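Local coordinates for protein probable acetyltransferase (Agrobacterium tumefaciens, PDB 2GE3) that binds acetyl coenzyme A and probably transfers its acetyl group to an amine substrate, as other GNAT-family acetyltransferases do, at residues A[49-61]-A[69-81]. Numbering follows the deposited sequence.
Sequences FVLDMIENDHPQF and VIGWCDIRRQDRA
Phe-61 and Cys-73 face each other as an antiparallel hydrogen-bonded pair. Phe-61 N gives a nearly straight bond to Cys-73 O (2.9 Å, 174°), and Cys-73 N returns one to Phe-61 O. Ile-75 N donates to Pro-59 O at 2.9 Å, so the pairing continues past the non-hydrogen-bonded pair Gln-60 and Asp-74.

The side chains of Gln-60 and Asp-74 run side by side in the same direction. With CG anti to the backbone N (chi1 -179°) and an extended chain, Gln-60 brings NE2 to 3.1 Å from Asp-74 OD2. This bond is weak, bent to 130°. The same OD2 lies at the edge of the Phe-49 ring, with the carboxylate turned almost perpendicular to the ring. The guanidinium of Arg-76 offers its own edge to Phe-49, with NH2 3.5 Å from CZ. Arg-76 NH2 also forms a long salt bridge with Asp-74 OD1, 3.9 Å apart; the oxygen lies well out of the guanidinium plane, and no N-H points at it.

Two carbon contacts complete the packing. From helix 43-55, the selenomethionine methyl CE of Met-53 packs on Asp-74 CB at 3.8 Å. In the loop just before strand 60-65, the ring of Pro-59 meets Ile-75, CG to CB at 4.1 Å.

Arg-77 CB sits over one face of the His-58 ring, a CH-pi contact. A water joins His-58 NE2 to Arg-77 NH1, and Arg-77 NE bonds to Ala-84 O.

A Schellman motif with Asp-57 at C-prime ends helix 43-55 and turns the chain into strand 60-65. That strand forms a beta hairpin with strand 68-77, part of the mixed sheet of the GNAT fold.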
ATOM      1  N   PHE A  49      17.588   3.682  -4.499  1.00 42.48           N
ATOM      2  CA  PHE A  49      16.295   3.455  -5.085  1.00 42.32           C
ATOM      3  C   PHE A  49      16.365   3.746  -6.619  1.00 41.96           C
ATOM      4  O   PHE A  49      15.863   2.976  -7.412  1.00 41.76           O
ATOM      5  CB  PHE A  49      15.271   4.317  -4.329  1.00 42.85           C
ATOM      6  CG  PHE A  49      14.073   4.727  -5.149  1.00 43.69           C
ATOM      7  CD1 PHE A  49      13.981   5.995  -5.686  1.00 45.63           C
ATOM      8  CD2 PHE A  49      13.015   3.842  -5.360  1.00 47.59           C
ATOM      9  CE1 PHE A  49      12.860   6.395  -6.446  1.00 47.44           C
ATOM     10  CE2 PHE A  49      11.873   4.215  -6.110  1.00 44.22           C
ATOM     11  CZ  PHE A  49      11.808   5.492  -6.662  1.00 46.79           C
ATOM     12  N   VAL A  50      17.036   4.817  -7.032  1.00 41.39           N
ATOM     13  CA  VAL A  50      17.194   5.079  -8.466  1.00 41.21           C
ATOM     14  C   VAL A  50      18.080   4.080  -9.204  1.00 41.09           C
ATOM     15  O   VAL A  50      17.733   3.668 -10.289  1.00 40.85           O
ATOM     16  CB  VAL A  50      17.622   6.516  -8.778  1.00 41.46           C
ATOM     17  CG1 VAL A  50      17.900   6.661 -10.253  1.00 40.24           C
ATOM     18  CG2 VAL A  50      16.526   7.457  -8.332  1.00 38.73           C
ATOM     19  N   LEU A  51      19.204   3.677  -8.603  1.00 42.27           N
ATOM     20  CA  LEU A  51      20.046   2.586  -9.159  1.00 41.64           C
ATOM     21  C   LEU A  51      19.260   1.298  -9.352  1.00 40.54           C
ATOM     22  O   LEU A  51      19.337   0.721 -10.399  1.00 39.82           O
ATOM     23  CB  LEU A  51      21.349   2.374  -8.354  1.00 42.02           C
ATOM     24  CG  LEU A  51      22.618   3.183  -8.802  1.00 43.54           C
ATOM     25  CD1 LEU A  51      22.400   4.442  -9.711  1.00 40.93           C
ATOM     26  CD2 LEU A  51      23.502   3.505  -7.591  1.00 40.52           C
ATOM     27  N   ASP A  52      18.479   0.901  -8.358  1.00 41.31           N
ATOM     28  CA  ASP A  52      17.615  -0.298  -8.394  1.00 43.19           C
ATOM     29  C   ASP A  52      16.528  -0.276  -9.499  1.00 43.80           C
ATOM     30  O   ASP A  52      16.288  -1.267 -10.205  1.00 43.77           O
ATOM     31  CB  ASP A  52      16.921  -0.407  -7.026  1.00 44.27           C
ATOM     32  CG  ASP A  52      16.220  -1.746  -6.795  1.00 49.29           C
ATOM     33  OD1 ASP A  52      16.816  -2.829  -7.036  1.00 55.47           O
ATOM     34  OD2 ASP A  52      15.067  -1.725  -6.310  1.00 54.84           O
HETATM   35  N   MSE A  53      15.836   0.850  -9.614  1.00 43.55           N
HETATM   36  CA  MSE A  53      14.856   1.033 -10.658  1.00 44.90           C
HETATM   37  C   MSE A  53      15.443   0.860 -12.073  1.00 43.78           C
HETATM   38  O   MSE A  53      14.879   0.140 -12.893  1.00 42.93           O
HETATM   39  CB  MSE A  53      14.263   2.417 -10.510  1.00 46.02           C
HETATM   40  CG  MSE A  53      13.624   2.573  -9.138  1.00 54.60           C
HETATM   41 SE   MSE A  53      11.705   2.154  -9.241  1.00 70.98          SE
HETATM   42  CE  MSE A  53      11.116   4.092  -9.583  1.00 63.53           C
ATOM     43  N   ILE A  54      16.560   1.539 -12.349  1.00 42.46           N
ATOM     44  CA  ILE A  54      17.243   1.422 -13.608  1.00 42.54           C
ATOM     45  C   ILE A  54      17.625  -0.059 -13.856  1.00 44.52           C
ATOM     46  O   ILE A  54      17.405  -0.592 -14.930  1.00 45.34           O
ATOM     47  CB  ILE A  54      18.493   2.328 -13.631  1.00 42.88           C
ATOM     48  CG1 ILE A  54      18.060   3.799 -13.608  1.00 41.03           C
ATOM     49  CG2 ILE A  54      19.413   2.006 -14.819  1.00 37.80           C
ATOM     50  CD1 ILE A  54      19.233   4.783 -13.516  1.00 41.42           C
ATOM     51  N   GLU A  55      18.143  -0.720 -12.835  1.00 45.83           N
ATOM     52  CA  GLU A  55      18.736  -2.032 -13.001  1.00 47.76           C
ATOM     53  C   GLU A  55      17.661  -3.074 -13.310  1.00 47.56           C
ATOM     54  O   GLU A  55      17.834  -3.929 -14.203  1.00 47.07           O
ATOM     55  CB  GLU A  55      19.620  -2.382 -11.786  1.00 47.84           C
ATOM     56  CG  GLU A  55      21.176  -1.984 -11.889  1.00 52.30           C
ATOM     57  CD  GLU A  55      21.595  -0.631 -12.636  1.00 56.61           C
ATOM     58  OE1 GLU A  55      22.066  -0.790 -13.810  1.00 55.38           O
ATOM     59  OE2 GLU A  55      21.534   0.540 -12.064  1.00 51.88           O
ATOM     60  N   ASN A  56      16.540  -2.932 -12.611  1.00 47.91           N
ATOM     61  CA  ASN A  56      15.352  -3.766 -12.766  1.00 48.92           C
ATOM     62  C   ASN A  56      14.296  -3.244 -13.735  1.00 49.68           C
ATOM     63  O   ASN A  56      13.154  -3.734 -13.755  1.00 49.95           O
ATOM     64  CB  ASN A  56      14.731  -3.987 -11.409  1.00 49.08           C
ATOM     65  CG  ASN A  56      15.714  -4.578 -10.455  1.00 50.61           C
ATOM     66  OD1 ASN A  56      16.502  -5.456 -10.837  1.00 51.34           O
ATOM     67  ND2 ASN A  56      15.737  -4.070  -9.239  1.00 51.16           N
ATOM     68  N   ASP A  57      14.705  -2.242 -14.521  1.00 49.67           N
ATOM     69  CA  ASP A  57      13.981  -1.782 -15.682  1.00 48.99           C
ATOM     70  C   ASP A  57      12.586  -1.142 -15.403  1.00 48.10           C
ATOM     71  O   ASP A  57      11.758  -1.074 -16.329  1.00 46.64           O
ATOM     72  CB  ASP A  57      13.928  -2.926 -16.719  1.00 50.50           C
ATOM     73  CG  ASP A  57      13.723  -2.418 -18.138  1.00 54.48           C
ATOM     74  OD1 ASP A  57      14.481  -1.506 -18.558  1.00 57.51           O
ATOM     75  OD2 ASP A  57      12.790  -2.910 -18.837  1.00 58.40           O
ATOM     76  N   HIS A  58      12.364  -0.658 -14.159  1.00 46.59           N
ATOM     77  CA  HIS A  58      11.080  -0.014 -13.719  1.00 45.63           C
ATOM     78  C   HIS A  58      10.934   1.460 -14.180  1.00 42.97           C
ATOM     79  O   HIS A  58      11.903   2.245 -14.037  1.00 42.71           O
ATOM     80  CB  HIS A  58      10.928  -0.063 -12.215  1.00 45.94           C
ATOM     81  CG  HIS A  58      10.911  -1.449 -11.663  1.00 49.45           C
ATOM     82  ND1 HIS A  58      11.077  -1.716 -10.323  1.00 53.55           N
ATOM     83  CD2 HIS A  58      10.775  -2.651 -12.275  1.00 51.87           C
ATOM     84  CE1 HIS A  58      11.037  -3.021 -10.129  1.00 54.90           C
ATOM     85  NE2 HIS A  58      10.855  -3.611 -11.302  1.00 54.96           N
ATOM     86  N   PRO A  59       9.765   1.807 -14.788  1.00 39.08           N
ATOM     87  CA  PRO A  59       9.597   3.073 -15.557  1.00 36.90           C
ATOM     88  C   PRO A  59       9.816   4.283 -14.650  1.00 36.35           C
ATOM     89  O   PRO A  59       9.231   4.341 -13.565  1.00 35.33           O
ATOM     90  CB  PRO A  59       8.149   3.017 -16.057  1.00 35.49           C
ATOM     91  CG  PRO A  59       7.670   1.631 -15.797  1.00 37.35           C
ATOM     92  CD  PRO A  59       8.557   0.957 -14.807  1.00 38.15           C
ATOM     93  N   GLN A  60      10.756   5.146 -15.026  1.00 33.67           N
ATOM     94  CA  GLN A  60      11.064   6.274 -14.242  1.00 34.34           C
ATOM     95  C   GLN A  60      11.610   7.355 -15.156  1.00 33.08           C
ATOM     96  O   GLN A  60      12.651   7.193 -15.761  1.00 31.66           O
ATOM     97  CB  GLN A  60      12.042   5.940 -13.122  1.00 34.80           C
ATOM     98  CG  GLN A  60      12.398   7.147 -12.226  1.00 36.51           C
ATOM     99  CD  GLN A  60      13.196   6.667 -10.975  1.00 39.99           C
ATOM    100  OE1 GLN A  60      14.061   5.739 -11.066  1.00 45.14           O
ATOM    101  NE2 GLN A  60      12.843   7.231  -9.803  1.00 40.82           N
ATOM    102  N   PHE A  61      10.875   8.456 -15.263  1.00 32.59           N
ATOM    103  CA  PHE A  61      11.188   9.480 -16.252  1.00 32.32           C
ATOM    104  C   PHE A  61      11.411  10.809 -15.572  1.00 33.67           C
ATOM    105  O   PHE A  61      10.767  11.116 -14.560  1.00 32.97           O
ATOM    106  CB  PHE A  61      10.019   9.571 -17.266  1.00 32.22           C
ATOM    107  CG  PHE A  61       9.983   8.417 -18.227  1.00 31.03           C
ATOM    108  CD1 PHE A  61       9.491   7.159 -17.839  1.00 27.91           C
ATOM    109  CD2 PHE A  61      10.543   8.557 -19.486  1.00 30.19           C
ATOM    110  CE1 PHE A  61       9.583   6.038 -18.744  1.00 29.42           C
ATOM    111  CE2 PHE A  61      10.609   7.484 -20.360  1.00 28.29           C
ATOM    112  CZ  PHE A  61      10.138   6.228 -19.986  1.00 26.50           C
ATOM    113  N   VAL A  69      16.615  18.663 -13.280  1.00 36.06           N
ATOM    114  CA  VAL A  69      15.365  17.885 -13.150  1.00 34.50           C
ATOM    115  C   VAL A  69      14.306  18.843 -12.592  1.00 34.06           C
ATOM    116  O   VAL A  69      14.449  19.369 -11.484  1.00 32.83           O
ATOM    117  CB  VAL A  69      15.470  16.546 -12.265  1.00 34.86           C
ATOM    118  CG1 VAL A  69      14.042  15.916 -11.958  1.00 36.21           C
ATOM    119  CG2 VAL A  69      16.400  15.458 -12.922  1.00 34.12           C
ATOM    120  N   ILE A  70      13.269  19.117 -13.397  1.00 33.18           N
ATOM    121  CA  ILE A  70      12.173  19.982 -12.945  1.00 31.67           C
ATOM    122  C   ILE A  70      10.858  19.186 -12.718  1.00 29.66           C
ATOM    123  O   ILE A  70       9.849  19.729 -12.285  1.00 28.39           O
ATOM    124  CB  ILE A  70      12.001  21.215 -13.890  1.00 33.39           C
ATOM    125  CG1 ILE A  70      11.964  20.774 -15.333  1.00 34.81           C
ATOM    126  CG2 ILE A  70      13.180  22.177 -13.830  1.00 32.29           C
ATOM    127  CD1 ILE A  70      10.672  21.011 -15.983  1.00 36.13           C
ATOM    128  N   GLY A  71      10.926  17.867 -12.898  1.00 28.99           N
ATOM    129  CA  GLY A  71       9.763  17.043 -12.785  1.00 29.68           C
ATOM    130  C   GLY A  71      10.140  15.596 -12.980  1.00 29.71           C
ATOM    131  O   GLY A  71      11.167  15.340 -13.524  1.00 28.75           O
ATOM    132  N   TRP A  72       9.276  14.679 -12.507  1.00 28.22           N
ATOM    133  CA  TRP A  72       9.513  13.238 -12.585  1.00 28.61           C
ATOM    134  C   TRP A  72       8.173  12.511 -12.540  1.00 27.64           C
ATOM    135  O   TRP A  72       7.185  13.038 -12.104  1.00 25.66           O
ATOM    136  CB  TRP A  72      10.385  12.756 -11.445  1.00 27.30           C
ATOM    137  CG  TRP A  72       9.645  12.700 -10.135  1.00 29.85           C
ATOM    138  CD1 TRP A  72       9.021  11.601  -9.585  1.00 26.98           C
ATOM    139  CD2 TRP A  72       9.450  13.784  -9.222  1.00 25.51           C
ATOM    140  NE1 TRP A  72       8.517  11.930  -8.365  1.00 28.90           N
ATOM    141  CE2 TRP A  72       8.756  13.266  -8.122  1.00 29.58           C
ATOM    142  CE3 TRP A  72       9.853  15.156  -9.219  1.00 29.73           C
ATOM    143  CZ2 TRP A  72       8.372  14.072  -7.005  1.00 29.96           C
ATOM    144  CZ3 TRP A  72       9.489  15.962  -8.071  1.00 29.09           C
ATOM    145  CH2 TRP A  72       8.757  15.415  -7.023  1.00 29.05           C
ATOM    146  N   CYS A  73       8.172  11.289 -13.027  1.00 29.94           N
ATOM    147  CA  CYS A  73       7.030  10.453 -12.919  1.00 30.38           C
ATOM    148  C   CYS A  73       7.638   9.070 -12.823  1.00 30.82           C
ATOM    149  O   CYS A  73       8.497   8.705 -13.629  1.00 32.14           O
ATOM    150  CB  CYS A  73       6.108  10.659 -14.158  1.00 28.93           C
ATOM    151  SG  CYS A  73       4.626   9.629 -14.219  1.00 31.57           S
ATOM    152  N   ASP A  74       7.145   8.257 -11.909  1.00 30.63           N
ATOM    153  CA  ASP A  74       7.691   6.932 -11.812  1.00 32.57           C
ATOM    154  C   ASP A  74       6.679   5.851 -11.396  1.00 33.06           C
ATOM    155  O   ASP A  74       5.615   6.135 -10.831  1.00 30.72           O
ATOM    156  CB  ASP A  74       8.999   6.876 -11.016  1.00 32.55           C
ATOM    157  CG  ASP A  74       8.885   7.388  -9.567  1.00 38.55           C
ATOM    158  OD1 ASP A  74       7.814   7.242  -8.906  1.00 44.54           O
ATOM    159  OD2 ASP A  74       9.939   7.904  -9.059  1.00 47.68           O
ATOM    160  N   ILE A  75       6.985   4.616 -11.780  1.00 33.39           N
ATOM    161  CA  ILE A  75       6.065   3.514 -11.464  1.00 34.43           C
ATOM    162  C   ILE A  75       6.870   2.449 -10.686  1.00 36.67           C
ATOM    163  O   ILE A  75       7.849   1.911 -11.224  1.00 37.07           O
ATOM    164  CB  ILE A  75       5.252   2.982 -12.716  1.00 34.13           C
ATOM    165  CG1 ILE A  75       4.339   4.081 -13.276  1.00 32.93           C
ATOM    166  CG2 ILE A  75       4.365   1.728 -12.364  1.00 33.29           C
ATOM    167  CD1 ILE A  75       3.542   3.770 -14.589  1.00 30.26           C
ATOM    168  N   ARG A  76       6.524   2.230  -9.410  1.00 38.37           N
ATOM    169  CA  ARG A  76       7.100   1.120  -8.639  1.00 41.76           C
ATOM    170  C   ARG A  76       6.241  -0.162  -8.725  1.00 40.73           C
ATOM    171  O   ARG A  76       5.066  -0.196  -8.287  1.00 37.54           O
ATOM    172  CB  ARG A  76       7.417   1.524  -7.194  1.00 40.99           C
ATOM    173  CG  ARG A  76       6.162   1.821  -6.279  1.00 49.58           C
ATOM    174  CD  ARG A  76       6.552   2.313  -4.836  1.00 50.70           C
ATOM    175  NE  ARG A  76       7.661   3.257  -5.059  1.00 64.41           N
ATOM    176  CZ  ARG A  76       7.482   4.547  -5.289  1.00 69.33           C
ATOM    177  NH1 ARG A  76       6.226   5.040  -5.258  1.00 71.20           N
ATOM    178  NH2 ARG A  76       8.545   5.328  -5.540  1.00 70.25           N
ATOM    179  N   ARG A  77       6.845  -1.201  -9.326  1.00 41.80           N
ATOM    180  CA  ARG A  77       6.339  -2.588  -9.299  1.00 42.83           C
ATOM    181  C   ARG A  77       6.120  -3.167  -7.877  1.00 43.72           C
ATOM    182  O   ARG A  77       7.012  -3.088  -7.045  1.00 41.59           O
ATOM    183  CB  ARG A  77       7.247  -3.516 -10.088  1.00 42.67           C
ATOM    184  CG  ARG A  77       6.494  -4.731 -10.626  1.00 44.81           C
ATOM    185  CD  ARG A  77       7.382  -5.638 -11.480  1.00 45.32           C
ATOM    186  NE  ARG A  77       6.665  -6.804 -11.957  1.00 48.48           N
ATOM    187  CZ  ARG A  77       7.264  -7.917 -12.407  1.00 55.32           C
ATOM    188  NH1 ARG A  77       8.597  -8.014 -12.417  1.00 55.37           N
ATOM    189  NH2 ARG A  77       6.549  -8.955 -12.855  1.00 53.81           N
ATOM    190  N   GLN A  78       4.898  -3.700  -7.626  1.00 44.75           N
ATOM    191  CA  GLN A  78       4.545  -4.417  -6.382  1.00 46.10           C
ATOM    192  C   GLN A  78       5.460  -5.650  -6.249  1.00 47.03           C
ATOM    193  O   GLN A  78       5.854  -6.269  -7.233  1.00 46.18           O
ATOM    194  CB  GLN A  78       3.072  -4.859  -6.343  1.00 45.06           C
ATOM    195  CG  GLN A  78       2.031  -3.763  -6.072  1.00 47.57           C
ATOM    196  CD  GLN A  78       2.027  -3.190  -4.618  1.00 53.43           C
ATOM    197  OE1 GLN A  78       2.106  -1.967  -4.442  1.00 52.92           O
ATOM    198  NE2 GLN A  78       1.947  -4.073  -3.573  1.00 56.05           N
ATOM    199  N   ASP A  79       5.813  -5.976  -5.012  1.00 49.60           N
ATOM    200  CA  ASP A  79       6.771  -7.048  -4.768  1.00 51.78           C
ATOM    201  C   ASP A  79       6.142  -8.400  -4.767  1.00 50.38           C
ATOM    202  O   ASP A  79       6.629  -9.305  -5.452  1.00 49.77           O
ATOM    203  CB  ASP A  79       7.545  -6.839  -3.467  1.00 54.17           C
ATOM    204  CG  ASP A  79       8.991  -6.406  -3.734  1.00 60.74           C
ATOM    205  OD1 ASP A  79       9.203  -5.257  -4.253  1.00 64.74           O
ATOM    206  OD2 ASP A  79       9.906  -7.242  -3.444  1.00 68.55           O
ATOM    207  N   ARG A  80       5.050  -8.549  -4.024  1.00 48.99           N
ATOM    208  CA  ARG A  80       4.522  -9.890  -3.920  1.00 48.39           C
ATOM    209  C   ARG A  80       4.073 -10.497  -5.260  1.00 46.16           C
ATOM    210  O   ARG A  80       3.633  -9.806  -6.170  1.00 44.80           O
ATOM    211  CB  ARG A  80       3.522 -10.068  -2.778  1.00 49.73           C
ATOM    212  CG  ARG A  80       2.474  -9.021  -2.655  1.00 53.92           C
ATOM    213  CD  ARG A  80       1.504  -9.426  -1.572  1.00 62.32           C
ATOM    214  NE  ARG A  80       2.181 -10.045  -0.424  1.00 68.43           N
ATOM    215  CZ  ARG A  80       2.414  -9.436   0.752  1.00 71.54           C
ATOM    216  NH1 ARG A  80       2.013  -8.188   0.970  1.00 71.45           N
ATOM    217  NH2 ARG A  80       3.040 -10.083   1.735  1.00 72.89           N
ATOM    218  N   ALA A  81       4.228 -11.814  -5.363  1.00 43.32           N
ATOM    219  CA  ALA A  81       3.974 -12.502  -6.597  1.00 41.31           C
ATOM    220  C   ALA A  81       2.523 -12.327  -7.074  1.00 40.20           C
ATOM    221  O   ALA A  81       2.321 -12.250  -8.289  1.00 40.64           O
ATOM    222  CB  ALA A  81       4.301 -13.977  -6.454  1.00 41.04           C
TER
HETATM  223  O   HOH W   1      10.715  -6.503 -11.740  1.00 49.70           O